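Local atomic coordinates of 4-hydroxythreonine-4-phosphate dehydrogenase (Legionella pneumophila subsp. pneumophila, PDB entry 6XMY), a protein that probably catalyses the NAD(P)-dependent oxidation of 4-(phosphooxy)-L-threonine, a step in the biosynthesis of pyridoxine 5'-phosphate. Residues F142-V152 and T287-T295; L12-A20 and Y98-L109. All blocks are in the same frame, centred on the assembly; numbering follows the deposited sequence.

Overall arrangement
The two contacts illustrate how one helix can serve two parts of a dehydrogenase fold. In interaction 2, helix 96-111 lies along strand 12-15 and the loop after it; in interaction 1, the end of helix 138-145 and the chain leading to strand 152-156 meet strands 284-288 and 294-297 and the loop between them. They lie about 15 Å apart between centres and touch directly: F146 CZ lies 3.6 Å from A107 O and F142 CE1 3.7 Å from L103 O. Interaction 1 reaches the active site itself, where R294 grips a sulfate; interaction 2 stands behind the cofactor site. The R294 side chain is about 4 Å from the bound NAD and G17 about 7 Å, nearest atoms.

Interaction 1 (F142-V152 and T287-T295); sequences FADFFEVETVV and TLGLPIIRT. With SO4 (sulfate ion), chain C.
V152 and L288 form an antiparallel hydrogen-bonded pair, V152 N giving to L288 O (2.9 Å) and L288 N to V152 O (2.8 Å), the second bond almost straight at 177°. The backbones stay close one residue further, at V151 and G289, where V151 CA makes a CA-H...O contact with L288 O; past G289 side chains carry the contact. F146 lies against L290-I292: P291 CD sits over one face of its ring, 4.1 Å from the centroid, a CH-pi contact, while ring atoms CE2 and CZ meet CG1 and CD1 of I292. L290 sets its two methyls between F142 on the helix and V151 in the loop after it: CD1 meets F142 CB, and CD2 reaches V151 CG1 at 3.7 Å.

With CG anti to the backbone N (chi1 178°) and the chain bent at chi2, R294 crosses F142 at about a right angle, CG and CD near CE2, the ring and guanidinium planes 65° apart, and F142 CE2 lies over one face of the guanidinium. NH1 (3.0 Å) and NH2 (2.9 Å) both donate to sulfate O1, at the guanidinium edge in its plane. NH1 also donates to T287 OG1 (2.8 Å), a little out of plane, and NH2 is bonded to T120 OG1; together these should fix the group's rotation. R294 is predicted to bind substrate, and the sulfate, also held by H138, T139 and N285, may mark the place of the substrate phosphate.

F142 continues onto strand 117-120, F146 and I292 onto helix 96-111, and V152 and L288 onto helix 180-197.

Interaction 2 (L12-A20 and Y98-L109); sequences LLISSGEPA and YVMELLTLGASL
L13, S15 and the loop 16-19 pack against helix 96-111 in an alpha/beta layer of the isocitrate/isopropylmalate dehydrogenase-like fold to which the PdxA family is assigned, the strand running nearly antiparallel to the helix (164°) with the axes 8.8 Å apart at closest. Near the start of the strand, L13 sends CD2 to G106 CA, 3.7 Å away, and to L109 CD1; because G106 has no side chain, the methyl comes directly against the helix backbone.

One turn earlier in the helix, L102 can be followed outward as an example of a side chain that fills the bend after a strand. Its CB meets S15 OG at 3.7 Å. CG, set anti to the carbonyl carbon (chi1 -54°), lies over one face of the Y98 ring, offset toward the rim. From there CD1 reaches into the turn, 3.6 Å from G17 N, and also approaches G17 O and S16 OG. G17 has a positive phi, and the chain turns there toward P19.

P19 brings its ring to the helix between two residues: CD touches V99 CG2 at 3.6 Å, and CG approaches Y98 CE2 obliquely. V99 in turn touches V123, an NAD-binding residue, and E18 touches T301, another, so the loop and the helix lie in the second shell of the cofactor site.

The phenol oxygen of Y98 also accepts from D42 N, while S16 OG is bonded to L40 O. A single water joins the two sides at the edge of the Y98 ring, in its plane: it donates to S16 OG and to G17 O, and lies 2.7 Å from Y98 OH.

Interaction 1 (F142-V152 and T287-T295)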
loop_
_atom_site.group_PDB
_atom_site.type_symbol
_atom_site.label_atom_id
_atom_site.label_comp_id
_atom_site.label_asym_id
_atom_site.label_seq_id
_atom_site.Cartn_x
_atom_site.Cartn_y
_atom_site.Cartn_z
ATOM N N PHE A 142 3.910 -4.314 -9.042
ATOM C CA PHE A 142 2.590 -4.437 -9.656
ATOM C C PHE A 142 2.480 -3.576 -10.908
ATOM O O PHE A 142 1.843 -3.980 -11.888
ATOM C CB PHE A 142 1.496 -4.082 -8.646
ATOM C CG PHE A 142 1.372 -5.058 -7.494
ATOM C CD1 PHE A 142 1.381 -6.429 -7.721
ATOM C CD2 PHE A 142 1.218 -4.600 -6.187
ATOM C CE1 PHE A 142 1.264 -7.321 -6.664
ATOM C CE2 PHE A 142 1.099 -5.493 -5.126
ATOM C CZ PHE A 142 1.114 -6.847 -5.370
ATOM N N ALA A 143 3.077 -2.381 -10.894
ATOM C CA ALA A 143 3.103 -1.564 -12.104
ATOM C C ALA A 143 3.741 -2.325 -13.260
ATOM O O ALA A 143 3.208 -2.351 -14.377
ATOM C CB ALA A 143 3.852 -0.257 -11.834
ATOM N N ASP A 144 4.881 -2.969 -13.004
ATOM C CA ASP A 144 5.537 -3.770 -14.035
ATOM C C ASP A 144 4.678 -4.962 -14.448
ATOM O O ASP A 144 4.546 -5.251 -15.643
ATOM C CB ASP A 144 6.904 -4.248 -13.542
ATOM C CG ASP A 144 7.915 -3.122 -13.425
ATOM O OD1 ASP A 144 7.615 -1.995 -13.863
ATOM O OD2 ASP A 144 9.019 -3.363 -12.890
ATOM N N PHE A 145 4.080 -5.657 -13.474
ATOM C CA PHE A 145 3.277 -6.839 -13.779
ATOM C C PHE A 145 2.129 -6.493 -14.716
ATOM O O PHE A 145 1.850 -7.230 -15.668
ATOM C CB PHE A 145 2.739 -7.445 -12.479
ATOM C CG PHE A 145 1.933 -8.705 -12.677
ATOM C CD1 PHE A 145 0.580 -8.643 -12.976
ATOM C CD2 PHE A 145 2.528 -9.947 -12.554
ATOM C CE1 PHE A 145 -0.160 -9.801 -13.165
ATOM C CE2 PHE A 145 1.789 -11.111 -12.736
ATOM C CZ PHE A 145 0.446 -11.034 -13.038
ATOM N N PHE A 146 1.456 -5.373 -14.466
ATOM C CA PHE A 146 0.306 -4.964 -15.259
ATOM C C PHE A 146 0.677 -4.043 -16.412
ATOM O O PHE A 146 -0.219 -3.571 -17.126
ATOM C CB PHE A 146 -0.749 -4.317 -14.358
ATOM C CG PHE A 146 -1.412 -5.294 -13.433
ATOM C CD1 PHE A 146 -2.313 -6.222 -13.931
ATOM C CD2 PHE A 146 -1.108 -5.317 -12.081
ATOM C CE1 PHE A 146 -2.920 -7.138 -13.090
ATOM C CE2 PHE A 146 -1.715 -6.227 -11.234
ATOM C CZ PHE A 146 -2.621 -7.143 -11.739
ATOM N N GLU A 147 1.969 -3.801 -16.620
ATOM C CA GLU A 147 2.456 -2.942 -17.697
ATOM C C GLU A 147 1.783 -1.573 -17.681
ATOM O O GLU A 147 1.375 -1.043 -18.714
ATOM C CB GLU A 147 2.347 -3.629 -19.057
ATOM C CG GLU A 147 2.941 -5.021 -19.055
ATOM C CD GLU A 147 3.641 -5.351 -20.354
ATOM O OE1 GLU A 147 4.864 -5.102 -20.453
ATOM O OE2 GLU A 147 2.964 -5.847 -21.276
ATOM N N VAL A 148 1.669 -0.993 -16.489
ATOM C CA VAL A 148 1.125 0.347 -16.301
ATOM C C VAL A 148 2.290 1.317 -16.148
ATOM O O VAL A 148 3.188 1.093 -15.327
ATOM C CB VAL A 148 0.203 0.395 -15.070
ATOM C CG1 VAL A 148 -0.302 1.802 -14.832
ATOM C CG2 VAL A 148 -0.966 -0.567 -15.249
ATOM N N GLU A 149 2.276 2.399 -16.930
ATOM C CA GLU A 149 3.380 3.353 -16.876
ATOM C C GLU A 149 3.387 4.135 -15.567
ATOM O O GLU A 149 4.441 4.298 -14.939
ATOM C CB GLU A 149 3.327 4.306 -18.067
ATOM C CG GLU A 149 4.291 5.477 -17.935
ATOM C CD GLU A 149 4.398 6.295 -19.201
ATOM O OE1 GLU A 149 5.377 6.095 -19.949
ATOM O OE2 GLU A 149 3.501 7.126 -19.454
ATOM N N THR A 150 2.228 4.633 -15.137
ATOM C CA THR A 150 2.139 5.478 -13.949
ATOM C C THR A 150 1.175 4.857 -12.952
ATOM O O THR A 150 -0.029 4.760 -13.216
ATOM C CB THR A 150 1.687 6.894 -14.302
ATOM O OG1 THR A 150 2.535 7.429 -15.326
ATOM C CG2 THR A 150 1.758 7.792 -13.060
ATOM N N VAL A 151 1.705 4.438 -11.808
ATOM C CA VAL A 151 0.896 4.127 -10.644
ATOM C C VAL A 151 1.276 5.121 -9.557
ATOM O O VAL A 151 2.310 5.791 -9.625
ATOM C CB VAL A 151 1.100 2.684 -10.158
ATOM C CG1 VAL A 151 0.761 1.695 -11.263
ATOM C CG2 VAL A 151 2.521 2.506 -9.674
ATOM N N VAL A 152 0.417 5.233 -8.554
ATOM C CA VAL A 152 0.614 6.211 -7.495
ATOM C C VAL A 152 0.446 5.515 -6.155
ATOM O O VAL A 152 -0.559 4.832 -5.921
ATOM C CB VAL A 152 -0.368 7.393 -7.601
ATOM C CG1 VAL A 152 -0.136 8.362 -6.434
ATOM C CG2 VAL A 152 -0.229 8.099 -8.940
ATOM N N THR A 287 -2.558 1.493 -3.798
ATOM C CA THR A 287 -1.925 1.753 -5.081
ATOM C C THR A 287 -2.997 2.177 -6.078
ATOM O O THR A 287 -3.977 1.451 -6.294
ATOM C CB THR A 287 -1.195 0.517 -5.597
ATOM O OG1 THR A 287 -0.216 0.103 -4.639
ATOM C CG2 THR A 287 -0.516 0.830 -6.921
ATOM N N LEU A 288 -2.813 3.348 -6.683
ATOM C CA LEU A 288 -3.741 3.868 -7.676
ATOM C C LEU A 288 -3.197 3.622 -9.074
ATOM O O LEU A 288 -2.002 3.805 -9.326
ATOM C CB LEU A 288 -3.919 5.374 -7.482
ATOM C CG LEU A 288 -4.173 5.815 -6.047
ATOM C CD1 LEU A 288 -4.283 7.332 -6.000
ATOM C CD2 LEU A 288 -5.410 5.138 -5.452
ATOM N N GLY A 289 -4.086 3.227 -9.992
ATOM C CA GLY A 289 -3.733 3.097 -11.394
ATOM C C GLY A 289 -3.589 1.681 -11.917
ATOM O O GLY A 289 -3.299 1.514 -13.109
ATOM N N LEU A 290 -3.759 0.663 -11.082
ATOM C CA LEU A 290 -3.728 -0.709 -11.567
ATOM C C LEU A 290 -5.115 -1.128 -12.024
ATOM O O LEU A 290 -6.114 -0.517 -11.635
ATOM C CB LEU A 290 -3.307 -1.638 -10.433
ATOM C CG LEU A 290 -1.960 -1.393 -9.757
ATOM C CD1 LEU A 290 -1.841 -2.328 -8.579
ATOM C CD2 LEU A 290 -0.808 -1.587 -10.740
ATOM N N PRO A 291 -5.222 -2.195 -12.823
ATOM C CA PRO A 291 -6.546 -2.728 -13.169
ATOM C C PRO A 291 -7.175 -3.557 -12.060
ATOM O O PRO A 291 -8.293 -4.056 -12.237
ATOM C CB PRO A 291 -6.262 -3.591 -14.410
ATOM C CG PRO A 291 -4.868 -3.987 -14.282
ATOM C CD PRO A 291 -4.145 -2.867 -13.569
ATOM N N ILE A 292 -6.481 -3.723 -10.939
ATOM C CA ILE A 292 -7.022 -4.365 -9.752
ATOM C C ILE A 292 -6.965 -3.375 -8.597
ATOM O O ILE A 292 -6.247 -2.371 -8.636
ATOM C CB ILE A 292 -6.263 -5.656 -9.372
ATOM C CG1 ILE A 292 -4.802 -5.332 -9.014
ATOM C CG2 ILE A 292 -6.360 -6.699 -10.496
ATOM C CD1 ILE A 292 -4.088 -6.420 -8.212
ATOM N N ILE A 293 -7.737 -3.682 -7.557
ATOM C CA ILE A 293 -7.645 -2.980 -6.284
ATOM C C ILE A 293 -6.522 -3.626 -5.488
ATOM O O ILE A 293 -6.477 -4.855 -5.347
ATOM C CB ILE A 293 -8.967 -3.099 -5.514
ATOM C CG1 ILE A 293 -10.113 -2.451 -6.289
ATOM C CG2 ILE A 293 -8.814 -2.540 -4.112
ATOM C CD1 ILE A 293 -11.465 -2.964 -5.869
ATOM N N ARG A 294 -5.604 -2.809 -4.979
ATOM C CA ARG A 294 -4.562 -3.307 -4.089
ATOM C C ARG A 294 -4.374 -2.325 -2.948
ATOM O O ARG A 294 -4.059 -1.153 -3.183
ATOM C CB ARG A 294 -3.232 -3.533 -4.818
ATOM C CG ARG A 294 -2.116 -4.004 -3.881
ATOM C CD ARG A 294 -1.185 -2.860 -3.514
ATOM N NE ARG A 294 -0.254 -3.214 -2.439
ATOM C CZ ARG A 294 0.884 -2.566 -2.186
ATOM N NH1 ARG A 294 1.259 -1.552 -2.954
ATOM N NH2 ARG A 294 1.661 -2.951 -1.179
ATOM N N THR A 295 -4.564 -2.801 -1.722
ATOM C CA THR A 295 -4.253 -2.040 -0.521
ATOM C C THR A 295 -3.168 -2.765 0.262
ATOM O O THR A 295 -2.778 -3.897 -0.053
ATOM C CB THR A 295 -5.492 -1.838 0.358
ATOM O OG1 THR A 295 -5.959 -3.113 0.816
ATOM C CG2 THR A 295 -6.594 -1.139 -0.418
HETATM S S SO4 C . 5.148 -0.824 -1.343
HETATM O O1 SO4 C . 3.689 -0.897 -1.345
HETATM O O2 SO4 C . 5.692 -2.159 -1.118
HETATM O O3 SO4 C . 5.585 -0.365 -2.660
HETATM O O4 SO4 C . 5.668 0.075 -0.299
#

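Interaction 2 (L12-A20 and Y98-L109)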
loop_
_atom_site.group_PDB
_atom_site.type_symbol
_atom_site.label_atom_id
_atom_site.label_comp_id
_atom_site.label_asym_id
_atom_site.label_seq_id
_atom_site.Cartn_x
_atom_site.Cartn_y
_atom_site.Cartn_z
ATOM N N LEU A 12 -11.603 -11.357 -0.781
ATOM C CA LEU A 12 -10.379 -10.573 -0.847
ATOM C C LEU A 12 -9.200 -11.511 -0.640
ATOM O O LEU A 12 -9.236 -12.394 0.223
ATOM C CB LEU A 12 -10.384 -9.531 0.275
ATOM C CG LEU A 12 -11.652 -8.669 0.367
ATOM C CD1 LEU A 12 -11.740 -7.931 1.708
ATOM C CD2 LEU A 12 -11.689 -7.688 -0.777
ATOM N N LEU A 13 -8.152 -11.331 -1.439
ATOM C CA LEU A 13 -6.960 -12.169 -1.336
ATOM C C LEU A 13 -5.886 -11.413 -0.568
ATOM O O LEU A 13 -5.569 -10.271 -0.911
ATOM C CB LEU A 13 -6.458 -12.520 -2.736
ATOM C CG LEU A 13 -5.413 -13.620 -2.868
ATOM C CD1 LEU A 13 -5.948 -14.933 -2.305
ATOM C CD2 LEU A 13 -5.011 -13.769 -4.338
ATOM N N ILE A 14 -5.336 -12.037 0.474
ATOM C CA ILE A 14 -4.356 -11.388 1.344
ATOM C C ILE A 14 -3.014 -12.069 1.142
ATOM O O ILE A 14 -2.867 -13.257 1.455
ATOM C CB ILE A 14 -4.757 -11.466 2.828
ATOM C CG1 ILE A 14 -6.257 -11.237 3.025
ATOM C CG2 ILE A 14 -3.896 -10.503 3.678
ATOM C CD1 ILE A 14 -6.773 -9.916 2.549
ATOM N N SER A 15 -2.029 -11.337 0.622
ATOM C CA SER A 15 -0.665 -11.857 0.635
ATOM C C SER A 15 -0.099 -11.758 2.043
ATOM O O SER A 15 -0.014 -10.662 2.605
ATOM C CB SER A 15 0.231 -11.089 -0.324
ATOM O OG SER A 15 1.584 -11.348 0.006
ATOM N N SER A 16 0.286 -12.889 2.616
ATOM C CA SER A 16 0.816 -12.899 3.973
ATOM C C SER A 16 2.252 -12.381 4.080
ATOM O O SER A 16 2.753 -12.258 5.200
ATOM C CB SER A 16 0.655 -14.289 4.601
ATOM O OG SER A 16 1.430 -15.266 3.926
ATOM N N GLY A 17 2.919 -12.073 2.965
ATOM C CA GLY A 17 4.142 -11.284 3.015
ATOM C C GLY A 17 5.361 -12.059 3.506
ATOM O O GLY A 17 5.459 -13.282 3.368
ATOM N N GLU A 18 6.320 -11.315 4.050
ATOM C CA GLU A 18 7.564 -11.907 4.531
ATOM C C GLU A 18 7.271 -12.891 5.664
ATOM O O GLU A 18 6.694 -12.493 6.683
ATOM C CB GLU A 18 8.506 -10.796 4.999
ATOM C CG GLU A 18 9.662 -11.274 5.860
ATOM C CD GLU A 18 10.480 -12.370 5.220
ATOM O OE1 GLU A 18 10.773 -13.361 5.919
ATOM O OE2 GLU A 18 10.832 -12.255 4.029
ATOM N N PRO A 19 7.592 -14.177 5.506
ATOM C CA PRO A 19 7.094 -15.167 6.467
ATOM C C PRO A 19 7.713 -15.050 7.844
ATOM O O PRO A 19 7.066 -15.440 8.826
ATOM C CB PRO A 19 7.441 -16.509 5.810
ATOM C CG PRO A 19 8.559 -16.192 4.865
ATOM C CD PRO A 19 8.288 -14.806 4.371
ATOM N N ALA A 20 8.941 -14.517 7.950
ATOM C CA ALA A 20 9.602 -14.376 9.243
ATOM C C ALA A 20 9.126 -13.149 10.009
ATOM O O ALA A 20 9.463 -13.011 11.192
ATOM C CB ALA A 20 11.121 -14.297 9.054
ATOM N N TYR A 98 9.580 -17.419 -2.505
ATOM C CA TYR A 98 8.243 -17.670 -1.987
ATOM C C TYR A 98 7.453 -16.375 -1.864
ATOM O O TYR A 98 6.285 -16.301 -2.283
ATOM C CB TYR A 98 8.363 -18.373 -0.636
ATOM C CG TYR A 98 7.196 -18.212 0.306
ATOM C CD1 TYR A 98 6.084 -19.041 0.222
ATOM C CD2 TYR A 98 7.210 -17.233 1.290
ATOM C CE1 TYR A 98 5.024 -18.901 1.102
ATOM C CE2 TYR A 98 6.156 -17.090 2.172
ATOM C CZ TYR A 98 5.065 -17.928 2.077
ATOM O OH TYR A 98 4.013 -17.795 2.954
ATOM N N VAL A 99 8.073 -15.330 -1.298
ATOM C CA VAL A 99 7.396 -14.042 -1.170
ATOM C C VAL A 99 6.998 -13.516 -2.541
ATOM O O VAL A 99 5.867 -13.052 -2.747
ATOM C CB VAL A 99 8.273 -13.034 -0.401
ATOM C CG1 VAL A 99 7.638 -11.653 -0.450
ATOM C CG2 VAL A 99 8.475 -13.494 1.049
ATOM N N MET A 100 7.924 -13.586 -3.503
ATOM C CA MET A 100 7.605 -13.114 -4.845
ATOM C C MET A 100 6.503 -13.946 -5.474
ATOM O O MET A 100 5.722 -13.421 -6.271
ATOM C CB MET A 100 8.850 -13.085 -5.728
ATOM C CG MET A 100 9.922 -12.104 -5.254
ATOM S SD MET A 100 9.342 -10.421 -4.937
ATOM C CE MET A 100 8.733 -9.988 -6.546
ATOM N N GLU A 101 6.412 -15.233 -5.115
ATOM C CA GLU A 101 5.319 -16.062 -5.624
ATOM C C GLU A 101 3.978 -15.588 -5.084
ATOM O O GLU A 101 2.986 -15.562 -5.818
ATOM C CB GLU A 101 5.540 -17.537 -5.288
ATOM C CG GLU A 101 4.602 -18.472 -6.063
ATOM C CD GLU A 101 4.910 -18.512 -7.545
ATOM O OE1 GLU A 101 6.087 -18.333 -7.912
ATOM O OE2 GLU A 101 3.966 -18.701 -8.344
ATOM N N LEU A 102 3.932 -15.191 -3.810
ATOM C CA LEU A 102 2.705 -14.621 -3.262
ATOM C C LEU A 102 2.281 -13.386 -4.047
ATOM O O LEU A 102 1.097 -13.221 -4.368
ATOM C CB LEU A 102 2.905 -14.240 -1.791
ATOM C CG LEU A 102 3.411 -15.300 -0.804
ATOM C CD1 LEU A 102 3.452 -14.714 0.606
ATOM C CD2 LEU A 102 2.550 -16.564 -0.842
ATOM N N LEU A 103 3.233 -12.504 -4.366
ATOM C CA LEU A 103 2.906 -11.291 -5.113
ATOM C C LEU A 103 2.442 -11.620 -6.528
ATOM O O LEU A 103 1.475 -11.027 -7.033
ATOM C CB LEU A 103 4.122 -10.362 -5.172
ATOM C CG LEU A 103 4.303 -9.339 -4.047
ATOM C CD1 LEU A 103 4.088 -9.942 -2.682
ATOM C CD2 LEU A 103 5.667 -8.671 -4.135
ATOM N N THR A 104 3.137 -12.546 -7.192
ATOM C CA THR A 104 2.823 -12.876 -8.579
ATOM C C THR A 104 1.493 -13.601 -8.657
ATOM O O THR A 104 0.624 -13.259 -9.470
ATOM C CB THR A 104 3.948 -13.741 -9.162
ATOM O OG1 THR A 104 5.199 -13.053 -9.035
ATOM C CG2 THR A 104 3.686 -14.062 -10.639
ATOM N N LEU A 105 1.298 -14.587 -7.789
ATOM C CA LEU A 105 0.029 -15.298 -7.758
ATOM C C LEU A 105 -1.112 -14.373 -7.349
ATOM O O LEU A 105 -2.197 -14.418 -7.941
ATOM C CB LEU A 105 0.154 -16.490 -6.815
ATOM C CG LEU A 105 -0.880 -17.594 -6.809
ATOM C CD1 LEU A 105 -1.140 -18.153 -8.208
ATOM C CD2 LEU A 105 -0.364 -18.669 -5.855
ATOM N N GLY A 106 -0.877 -13.490 -6.378
ATOM C CA GLY A 106 -1.922 -12.562 -5.966
ATOM C C GLY A 106 -2.348 -11.625 -7.081
ATOM O O GLY A 106 -3.543 -11.417 -7.315
ATOM N N ALA A 107 -1.375 -11.052 -7.794
ATOM C CA ALA A 107 -1.699 -10.180 -8.919
ATOM C C ALA A 107 -2.451 -10.942 -10.001
ATOM O O ALA A 107 -3.456 -10.456 -10.537
ATOM C CB ALA A 107 -0.421 -9.564 -9.491
ATOM N N SER A 108 -1.964 -12.136 -10.343
ATOM C CA SER A 108 -2.571 -12.931 -11.407
ATOM C C SER A 108 -4.001 -13.327 -11.062
ATOM O O SER A 108 -4.914 -13.198 -11.893
ATOM C CB SER A 108 -1.724 -14.179 -11.651
ATOM O OG SER A 108 -2.279 -14.947 -12.700
ATOM N N LEU A 109 -4.218 -13.828 -9.844
ATOM C CA LEU A 109 -5.550 -14.296 -9.464
ATOM C C LEU A 109 -6.540 -13.144 -9.406
ATOM O O LEU A 109 -7.696 -13.291 -9.807
ATOM C CB LEU A 109 -5.494 -15.039 -8.130
ATOM C CG LEU A 109 -4.763 -16.378 -8.142
ATOM C CD1 LEU A 109 -4.601 -16.885 -6.717
ATOM C CD2 LEU A 109 -5.520 -17.387 -9.010
HETATM O O HOH W 1 4.136 -15.546 4.402
#